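Local coordinates for Alpha/beta hydrolase (Novosphingobium aromaticivorans, PDB 3BWX), which probably acts as a hydrolase of the alpha/beta hydrolase family, on a substrate that is not established, and binds calcium in the crystal, at residues G65-Q79 / F196-A208. The protein carries 1 engineered substitution. Residues are numbered along the deposited sequence; the frame is centred on the assembly and turned at random. Where two conformers were deposited one is given.
Sequences GRGDSDYAKDPMTYQ and FDYDMKIAEPFEA. With CA (calcium ion), chain B; EDO (1,2-ethanediol), chain P; EDO (1,2-ethanediol), chain R.
Tyr78 OH donates to Asp199 OD2 at 2.6 Å, where two loops of the alpha/beta hydrolase fold meet: 65-79, between strand 58-61 and helix 80-94, and segment 196-208, running on from the end of strand 194-196. The bond uses the anti lone pair of OD2, with ring and carboxylate planes 89° apart. Tyr78 OH also accepts from Ala72 N, and Asp199 OD1 closes an Asx turn with Lys201 N; each side chain is thus also held by a bond within its own loop. The Tyr71 ring stacks on the Asp199 carboxylate, with Asp199 CB over its face. Ile202 CG1 lies over the centre of the Tyr78 ring, 3.7 Å from its centroid, while Ile202 CD1 lies over one face of the Arg66 guanidinium, toward its rim, and Arg66 NH1 bonds Arg64 O. A phenylalanine in place of Tyr78 would probably keep the ring packing but leave Asp199 OD2 and Ala72 N without their shared hydroxyl. Beside these buried side chains a single beta bridge pairs Arg66 with Tyr198: Asp199 N donates to Gly65 O and Gly67 N to Asp197 O, both nearly straight.

The other end is looser and faces solvent. Met76, a selenomethionine, makes a CH-pi contact through CB over the face of the Phe206 ring, 3.8 Å from its centroid; CG anti to the backbone N (chi1 -166°) sends the extended chain on toward Glu207. Nearby, calcium is held by Pro205 O, Ala208 O and five waters; water 8 among them donates to Tyr78 O at 2.7 Å.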
ATOM      1  N   GLY A  65       9.423   3.542  -9.817  1.00  7.09           N
ATOM      2  CA  GLY A  65       9.986   4.609  -8.996  1.00  8.15           C
ATOM      3  C   GLY A  65      10.074   4.303  -7.517  1.00  7.00           C
ATOM      4  O   GLY A  65      10.463   5.182  -6.738  1.00  9.45           O
ATOM      5  N   ARG A  66       9.666   3.105  -7.104  1.00  8.63           N
ATOM      6  CA  ARG A  66       9.728   2.738  -5.687  1.00  7.71           C
ATOM      7  C   ARG A  66      10.548   1.481  -5.510  1.00  9.19           C
ATOM      8  O   ARG A  66      10.465   0.543  -6.301  1.00 10.38           O
ATOM      9  CB  ARG A  66       8.343   2.469  -5.082  1.00  9.91           C
ATOM     10  CG  ARG A  66       7.466   3.703  -4.913  1.00  8.80           C
ATOM     11  CD  ARG A  66       6.812   4.183  -6.188  1.00 10.81           C
ATOM     12  NE  ARG A  66       5.787   5.174  -5.892  1.00  8.56           N
ATOM     13  CZ  ARG A  66       5.258   5.976  -6.801  1.00  9.50           C
ATOM     14  NH1 ARG A  66       5.610   5.912  -8.065  1.00  9.00           N
ATOM     15  NH2 ARG A  66       4.364   6.850  -6.409  1.00  8.10           N
ATOM     16  N   GLY A  67      11.331   1.455  -4.438  1.00  9.25           N
ATOM     17  CA  GLY A  67      12.082   0.243  -4.095  1.00  8.09           C
ATOM     18  C   GLY A  67      13.011  -0.150  -5.193  1.00  7.35           C
ATOM     19  O   GLY A  67      13.761   0.691  -5.715  1.00  8.90           O
ATOM     20  N   ASP A  68      12.985  -1.427  -5.569  1.00  8.78           N
ATOM     21  CA  ASP A  68      13.886  -1.957  -6.602  1.00  7.83           C
ATOM     22  C   ASP A  68      13.280  -1.894  -7.990  1.00  8.22           C
ATOM     23  O   ASP A  68      13.892  -2.323  -8.946  1.00 11.36           O
ATOM     24  CB  ASP A  68      14.246  -3.416  -6.309  1.00  7.36           C
ATOM     25  CG  ASP A  68      15.245  -3.576  -5.181  1.00 15.62           C
ATOM     26  OD1 ASP A  68      15.584  -2.543  -4.543  1.00 15.38           O
ATOM     27  OD2 ASP A  68      15.665  -4.744  -4.915  1.00 17.90           O
ATOM     28  N   SER A  69      12.057  -1.370  -8.110  1.00  6.76           N
ATOM     29  CA  SER A  69      11.511  -1.159  -9.450  1.00  7.90           C
ATOM     30  C   SER A  69      12.243  -0.043 -10.187  1.00 10.12           C
ATOM     31  O   SER A  69      12.719   0.908  -9.595  1.00 10.47           O
ATOM     32  CB  SER A  69      10.007  -0.874  -9.370  1.00  8.44           C
ATOM     33  OG  SER A  69       9.240  -2.051  -9.146  1.00  8.21           O
ATOM     34  N   ASP A  70      12.327  -0.183 -11.498  1.00  8.80           N
ATOM     35  CA  ASP A  70      12.995   0.796 -12.283  1.00  7.26           C
ATOM     36  C   ASP A  70      12.344   2.137 -12.106  1.00  9.01           C
ATOM     37  O   ASP A  70      11.119   2.230 -11.888  1.00  8.11           O
ATOM     38  CB  ASP A  70      12.966   0.479 -13.789  1.00  8.66           C
ATOM     39  CG  ASP A  70      14.025  -0.533 -14.238  1.00 10.74           C
ATOM     40  OD1 ASP A  70      14.873  -0.990 -13.437  1.00 12.63           O
ATOM     41  OD2 ASP A  70      13.971  -0.895 -15.426  1.00 13.20           O
ATOM     42  N   TYR A  71      13.181   3.175 -12.203  1.00  8.38           N
ATOM     43  CA  TYR A  71      12.740   4.566 -12.271  1.00  7.51           C
ATOM     44  C   TYR A  71      12.360   4.938 -13.707  1.00  9.99           C
ATOM     45  O   TYR A  71      12.948   4.394 -14.652  1.00 10.73           O
ATOM     46  CB  TYR A  71      13.840   5.512 -11.753  1.00  8.40           C
ATOM     47  CG  TYR A  71      14.116   5.472 -10.237  1.00  6.49           C
ATOM     48  CD1 TYR A  71      13.577   4.472  -9.415  1.00  8.27           C
ATOM     49  CD2 TYR A  71      14.916   6.447  -9.637  1.00  9.28           C
ATOM     50  CE1 TYR A  71      13.836   4.464  -8.038  1.00 11.10           C
ATOM     51  CE2 TYR A  71      15.184   6.434  -8.286  1.00 11.95           C
ATOM     52  CZ  TYR A  71      14.642   5.446  -7.497  1.00 12.83           C
ATOM     53  OH  TYR A  71      14.903   5.437  -6.170  1.00 11.51           O
ATOM     54  N   ALA A  72      11.369   5.808 -13.867  1.00 10.20           N
ATOM     55  CA  ALA A  72      10.913   6.214 -15.181  1.00  9.06           C
ATOM     56  C   ALA A  72      11.772   7.291 -15.773  1.00 14.53           C
ATOM     57  O   ALA A  72      12.118   8.226 -15.084  1.00 13.81           O
ATOM     58  CB  ALA A  72       9.507   6.716 -15.111  1.00 10.78           C
ATOM     59  N   LYS A  73      12.100   7.149 -17.058  1.00 13.55           N
ATOM     60  CA  LYS A  73      12.771   8.228 -17.786  1.00 14.94           C
ATOM     61  C   LYS A  73      11.873   9.455 -17.880  1.00 13.34           C
ATOM     62  O   LYS A  73      12.366  10.570 -17.864  1.00 13.40           O
ATOM     63  CB  LYS A  73      13.205   7.773 -19.180  1.00 15.49           C
ATOM     64  CG  LYS A  73      14.391   6.823 -19.166  1.00 19.42           C
ATOM     65  CD  LYS A  73      14.711   6.294 -20.594  1.00 23.04           C
ATOM     66  N   ASP A  74      10.569   9.249 -18.000  1.00  8.83           N
ATOM     67  CA  ASP A  74       9.551  10.279 -18.069  1.00  8.89           C
ATOM     68  C   ASP A  74       8.745  10.298 -16.763  1.00 10.73           C
ATOM     69  O   ASP A  74       7.800   9.477 -16.584  1.00  8.04           O
ATOM     70  CB  ASP A  74       8.614   9.963 -19.221  1.00 10.81           C
ATOM     71  CG  ASP A  74       7.531  10.979 -19.400  1.00 11.22           C
ATOM     72  OD1 ASP A  74       7.522  11.964 -18.614  1.00 13.04           O
ATOM     73  OD2 ASP A  74       6.683  10.817 -20.312  1.00 17.97           O
ATOM     74  N   PRO A  75       9.116  11.228 -15.863  1.00  9.47           N
ATOM     75  CA  PRO A  75       8.380  11.299 -14.601  1.00  8.22           C
ATOM     76  C   PRO A  75       6.879  11.621 -14.724  1.00 10.40           C
ATOM     77  O   PRO A  75       6.179  11.488 -13.753  1.00  7.54           O
ATOM     78  CB  PRO A  75       9.145  12.380 -13.779  1.00 11.04           C
ATOM     79  CG  PRO A  75      10.264  12.767 -14.528  1.00 14.96           C
ATOM     80  CD  PRO A  75      10.209  12.209 -15.938  1.00 11.54           C
HETATM   81  N   MSE A  76       6.383  12.058 -15.877  1.00  6.45           N
HETATM   82  CA  MSE A  76       4.948  12.254 -16.063  1.00  9.21           C
HETATM   83  C   MSE A  76       4.227  10.881 -16.052  1.00  8.31           C
HETATM   84  O   MSE A  76       3.017  10.822 -15.884  1.00  7.80           O
HETATM   85  CB  MSE A  76       4.602  13.029 -17.358  1.00  9.13           C
HETATM   86  CG  MSE A  76       3.165  13.521 -17.359  1.00 11.23           C
HETATM   87 SE   MSE A  76       2.860  14.745 -18.797  0.75 13.91          SE
HETATM   88  CE  MSE A  76       0.894  14.688 -18.792  1.00 15.84           C
ATOM     89  N   THR A  77       4.939   9.763 -16.194  1.00 10.22           N
ATOM     90  CA  THR A  77       4.305   8.459 -16.025  1.00  8.03           C
ATOM     91  C   THR A  77       4.049   8.001 -14.580  1.00  7.88           C
ATOM     92  O   THR A  77       3.472   6.932 -14.366  1.00  7.85           O
ATOM     93  CB  THR A  77       5.137   7.339 -16.731  1.00  5.69           C
ATOM     94  OG1 THR A  77       6.411   7.182 -16.075  1.00  9.30           O
ATOM     95  CG2 THR A  77       5.275   7.640 -18.171  1.00 16.30           C
ATOM     96  N   TYR A  78       4.489   8.826 -13.633  1.00  7.80           N
ATOM     97  CA  TYR A  78       4.237   8.597 -12.188  1.00  8.36           C
ATOM     98  C   TYR A  78       2.821   9.093 -11.867  1.00  9.28           C
ATOM     99  O   TYR A  78       2.635  10.197 -11.377  1.00  9.38           O
ATOM    100  CB  TYR A  78       5.300   9.328 -11.368  1.00  8.28           C
ATOM    101  CG  TYR A  78       6.673   8.744 -11.438  1.00  5.36           C
ATOM    102  CD1 TYR A  78       6.882   7.351 -11.372  1.00  6.70           C
ATOM    103  CD2 TYR A  78       7.814   9.557 -11.488  1.00  7.56           C
ATOM    104  CE1 TYR A  78       8.222   6.789 -11.384  1.00  7.37           C
ATOM    105  CE2 TYR A  78       9.094   8.997 -11.487  1.00  7.63           C
ATOM    106  CZ  TYR A  78       9.297   7.628 -11.467  1.00  9.31           C
ATOM    107  OH  TYR A  78      10.561   7.081 -11.446  1.00  7.61           O
ATOM    108  N   GLN A  79       1.821   8.302 -12.244  1.00 10.30           N
ATOM    109  CA  GLN A  79       0.433   8.674 -11.983  1.00 10.96           C
ATOM    110  C   GLN A  79      -0.411   7.412 -11.840  1.00  9.80           C
ATOM    111  O   GLN A  79      -0.025   6.341 -12.381  1.00  8.95           O
ATOM    112  CB  GLN A  79      -0.049   9.579 -13.118  1.00 12.36           C
ATOM    113  CG  GLN A  79       0.014   8.943 -14.506  1.00 15.66           C
ATOM    114  CD  GLN A  79      -0.526   9.834 -15.573  1.00 23.65           C
ATOM    115  OE1 GLN A  79      -1.205  10.832 -15.299  1.00 38.22           O
ATOM    116  NE2 GLN A  79      -0.204   9.504 -16.821  1.00 37.17           N
ATOM    117  N   PHE A 196      14.759   8.326   1.682  1.00 13.23           N
ATOM    118  CA  PHE A 196      13.508   7.656   1.334  1.00 11.73           C
ATOM    119  C   PHE A 196      13.704   6.856   0.031  1.00  9.05           C
ATOM    120  O   PHE A 196      14.398   7.285  -0.903  1.00 10.94           O
ATOM    121  CB  PHE A 196      12.343   8.644   1.247  1.00 14.49           C
ATOM    122  CG  PHE A 196      12.016   9.246   2.571  1.00 11.78           C
ATOM    123  CD1 PHE A 196      11.244   8.538   3.526  1.00 12.47           C
ATOM    124  CD2 PHE A 196      12.598  10.473   2.942  1.00 21.09           C
ATOM    125  CE1 PHE A 196      10.995   9.085   4.777  1.00 18.39           C
ATOM    126  CE2 PHE A 196      12.362  11.014   4.175  1.00 18.44           C
ATOM    127  CZ  PHE A 196      11.550  10.318   5.117  1.00 20.67           C
ATOM    128  N   ASP A 197      13.116   5.667   0.021  1.00  9.92           N
ATOM    129  CA  ASP A 197      13.418   4.668  -1.031  1.00  7.89           C
ATOM    130  C   ASP A 197      12.490   4.806  -2.237  1.00  8.06           C
ATOM    131  O   ASP A 197      11.757   3.903  -2.591  1.00  8.09           O
ATOM    132  CB  ASP A 197      13.328   3.269  -0.412  1.00  8.66           C
ATOM    133  CG  ASP A 197      14.016   2.197  -1.243  1.00 10.99           C
ATOM    134  OD1 ASP A 197      14.597   2.454  -2.322  1.00  9.26           O
ATOM    135  OD2 ASP A 197      13.982   1.030  -0.789  1.00 10.60           O
ATOM    136  N   TYR A 198      12.567   5.979  -2.876  1.00  8.45           N
ATOM    137  CA  TYR A 198      11.768   6.195  -4.074  1.00  8.23           C
ATOM    138  C   TYR A 198      12.424   7.289  -4.891  1.00 10.14           C
ATOM    139  O   TYR A 198      13.225   8.065  -4.356  1.00 10.00           O
ATOM    140  CB  TYR A 198      10.270   6.512  -3.775  1.00  6.19           C
ATOM    141  CG  TYR A 198      10.011   7.752  -2.981  1.00  7.56           C
ATOM    142  CD1 TYR A 198       9.888   8.986  -3.615  1.00 12.98           C
ATOM    143  CD2 TYR A 198       9.836   7.717  -1.614  1.00 11.22           C
ATOM    144  CE1 TYR A 198       9.647  10.145  -2.870  1.00 13.75           C
ATOM    145  CE2 TYR A 198       9.611   8.865  -0.893  1.00 13.04           C
ATOM    146  CZ  TYR A 198       9.504  10.074  -1.520  1.00 12.30           C
ATOM    147  OH  TYR A 198       9.253  11.247  -0.825  1.00 14.64           O
ATOM    148  N   ASP A 199      12.076   7.351  -6.174  1.00  7.96           N
ATOM    149  CA  ASP A 199      12.522   8.451  -7.051  1.00  4.94           C
ATOM    150  C   ASP A 199      11.932   9.827  -6.614  1.00  4.59           C
ATOM    151  O   ASP A 199      10.718  10.008  -6.626  1.00  8.35           O
ATOM    152  CB  ASP A 199      12.023   8.143  -8.479  1.00  7.61           C
ATOM    153  CG  ASP A 199      12.598   9.074  -9.547  1.00  9.30           C
ATOM    154  OD1 ASP A 199      13.264  10.068  -9.200  1.00  7.97           O
ATOM    155  OD2 ASP A 199      12.388   8.741 -10.727  1.00 10.78           O
HETATM  156  N   MSE A 200      12.783  10.770  -6.208  0.50  8.00           N
HETATM  157  CA  MSE A 200      12.328  12.084  -5.838  0.50  9.08           C
HETATM  158  C   MSE A 200      11.438  12.738  -6.894  0.50  6.40           C
HETATM  159  O   MSE A 200      10.503  13.473  -6.535  0.50  6.66           O
HETATM  160  CB  MSE A 200      13.515  13.005  -5.509  0.50 11.90           C
HETATM  161  CG  MSE A 200      14.223  12.668  -4.208  0.50 13.51           C
HETATM  162 SE   MSE A 200      13.136  12.595  -2.567  0.37 23.60          SE
HETATM  163  CE  MSE A 200      13.181  10.651  -2.245  0.50 11.75           C
ATOM    164  N   LYS A 201      11.664  12.415  -8.172  1.00 10.08           N
ATOM    165  CA  LYS A 201      10.888  12.987  -9.255  1.00  7.52           C
ATOM    166  C   LYS A 201       9.399  12.640  -9.219  1.00  8.38           C
ATOM    167  O   LYS A 201       8.638  13.282  -9.957  1.00  9.06           O
ATOM    168  CB  LYS A 201      11.480  12.640 -10.608  1.00  9.92           C
ATOM    169  CG  LYS A 201      12.834  13.293 -10.778  1.00 12.39           C
ATOM    170  CD  LYS A 201      13.408  13.150 -12.172  1.00 22.37           C
ATOM    171  CE  LYS A 201      14.684  13.951 -12.268  1.00 24.00           C
ATOM    172  NZ  LYS A 201      15.459  13.612 -13.478  1.00 38.02           N
ATOM    173  N   ILE A 202       9.001  11.656  -8.396  1.00  9.28           N
ATOM    174  CA  ILE A 202       7.617  11.411  -8.099  1.00 10.20           C
ATOM    175  C   ILE A 202       6.912  12.661  -7.586  1.00  9.32           C
ATOM    176  O   ILE A 202       5.730  12.794  -7.786  1.00  9.02           O
ATOM    177  CB  ILE A 202       7.459  10.190  -7.121  1.00 11.18           C
ATOM    178  CG1 ILE A 202       7.814   8.878  -7.834  1.00 10.65           C
ATOM    179  CG2 ILE A 202       6.077  10.134  -6.492  1.00 16.40           C
ATOM    180  CD1 ILE A 202       8.140   7.685  -6.874  1.00 16.23           C
ATOM    181  N   ALA A 203       7.645  13.565  -6.959  1.00  9.64           N
ATOM    182  CA  ALA A 203       7.056  14.808  -6.442  1.00  9.57           C
ATOM    183  C   ALA A 203       6.672  15.832  -7.516  1.00 10.53           C
ATOM    184  O   ALA A 203       5.996  16.808  -7.236  1.00  9.44           O
ATOM    185  CB  ALA A 203       8.046  15.456  -5.444  1.00  9.21           C
ATOM    186  N   GLU A 204       7.194  15.682  -8.724  1.00  8.06           N
ATOM    187  CA  GLU A 204       6.890  16.601  -9.814  1.00  9.03           C
ATOM    188  C   GLU A 204       5.417  16.493 -10.139  1.00  9.36           C
ATOM    189  O   GLU A 204       4.898  15.397 -10.378  1.00  9.97           O
ATOM    190  CB  GLU A 204       7.765  16.301 -11.044  1.00 10.09           C
ATOM    191  CG  GLU A 204       9.232  16.582 -10.779  1.00 13.23           C
ATOM    192  CD  GLU A 204      10.149  16.257 -11.974  1.00 12.16           C
ATOM    193  OE1 GLU A 204       9.629  15.939 -13.069  1.00 11.68           O
ATOM    194  OE2 GLU A 204      11.393  16.279 -11.781  1.00 18.36           O
ATOM    195  N   PRO A 205       4.688  17.614 -10.055  1.00  7.31           N
ATOM    196  CA  PRO A 205       3.218  17.503 -10.252  1.00  8.62           C
ATOM    197  C   PRO A 205       2.728  17.142 -11.636  1.00 10.70           C
ATOM    198  O   PRO A 205       1.756  16.378 -11.779  1.00  9.96           O
ATOM    199  CB  PRO A 205       2.706  18.886  -9.870  1.00  9.88           C
ATOM    200  CG  PRO A 205       3.848  19.809 -10.049  1.00 11.28           C
ATOM    201  CD  PRO A 205       5.050  18.980  -9.643  1.00  8.21           C
ATOM    202  N   PHE A 206       3.385  17.699 -12.644  1.00  9.47           N
ATOM    203  CA  PHE A 206       2.833  17.733 -13.994  1.00  9.71           C
ATOM    204  C   PHE A 206       1.383  18.206 -13.901  1.00  8.22           C
ATOM    205  O   PHE A 206       1.151  19.247 -13.325  1.00  9.85           O
ATOM    206  CB  PHE A 206       3.045  16.390 -14.688  1.00 11.50           C
ATOM    207  CG  PHE A 206       4.473  16.165 -15.067  1.00  7.95           C
ATOM    208  CD1 PHE A 206       5.003  16.674 -16.243  1.00  8.07           C
ATOM    209  CD2 PHE A 206       5.329  15.548 -14.153  1.00  6.92           C
ATOM    210  CE1 PHE A 206       6.351  16.453 -16.548  1.00  7.30           C
ATOM    211  CE2 PHE A 206       6.693  15.364 -14.445  1.00 11.78           C
ATOM    212  CZ  PHE A 206       7.181  15.778 -15.624  1.00 17.47           C
ATOM    213  N   GLU A 207       0.393  17.450 -14.352  1.00 12.93           N
ATOM    214  CA  GLU A 207      -0.973  18.040 -14.361  1.00 14.92           C
ATOM    215  C   GLU A 207      -1.649  18.272 -12.995  1.00 14.46           C
ATOM    216  O   GLU A 207      -2.561  19.094 -12.874  1.00 16.86           O
ATOM    217  CB  GLU A 207      -1.903  17.242 -15.249  1.00 19.06           C
ATOM    218  CG  GLU A 207      -1.445  17.228 -16.718  1.00 29.60           C
ATOM    219  CD  GLU A 207      -2.011  16.060 -17.489  1.00 40.93           C
ATOM    220  OE1 GLU A 207      -1.701  14.903 -17.107  1.00 42.21           O
ATOM    221  OE2 GLU A 207      -2.756  16.309 -18.477  1.00 48.72           O
ATOM    222  N   ALA A 208      -1.213  17.558 -11.968  1.00 13.50           N
ATOM    223  CA  ALA A 208      -1.840  17.703 -10.635  1.00 14.11           C
ATOM    224  C   ALA A 208      -0.860  17.317  -9.574  1.00 11.31           C
ATOM    225  O   ALA A 208      -0.079  16.404  -9.788  1.00 12.52           O
ATOM    226  CB  ALA A 208      -3.074  16.821 -10.527  1.00 13.55           C
TER
HETATM  227 CA    CA B 285       0.772  14.375 -10.721  1.00 12.99          CA
HETATM  228  C1  EDO P 299      10.300   4.613 -19.452  1.00 17.51           C
HETATM  229  O1  EDO P 299      11.534   4.842 -18.761  1.00 16.26           O
HETATM  230  C2  EDO P 299       9.113   5.308 -18.790  1.00 24.94           C
HETATM  231  O2  EDO P 299       9.267   6.731 -18.858  1.00 20.33           O
HETATM  232  C1  EDO R 301      12.872  -4.647  -2.154  1.00 29.00           C
HETATM  233  O1  EDO R 301      14.225  -4.284  -1.878  1.00 44.76           O
HETATM  234  C2  EDO R 301      12.005  -3.679  -1.408  1.00 21.41           C
HETATM  235  O2  EDO R 301      12.278  -2.422  -1.983  1.00 35.83           O
HETATM  236  O   HOH W   1      13.971   3.346  -4.870  1.00  9.88           O
HETATM  237  O   HOH W   2      16.406   1.035  -3.526  1.00 24.26           O
HETATM  238  O   HOH W   3      15.106  -0.986  -1.970  1.00 28.99           O
HETATM  239  O   HOH W   4      13.042   9.636 -13.191  1.00 21.83           O
HETATM  240  O   HOH W   5       4.786  12.768 -11.611  1.00 10.13           O
HETATM  241  O   HOH W   6       3.737  11.558  -9.035  1.00 12.07           O
HETATM  242  O   HOH W   7       2.291  13.361 -12.332  1.00 11.46           O
HETATM  243  O   HOH W   8       0.716  11.781 -10.279  1.00 13.09           O
HETATM  244  O   HOH W   9       2.646  14.082  -9.369  1.00 12.28           O
HETATM  245  O   HOH W  10      -0.684  14.587 -12.607  1.00 12.61           O
HETATM  246  O   HOH W  11      -1.137  13.895  -9.293  1.00 13.11           O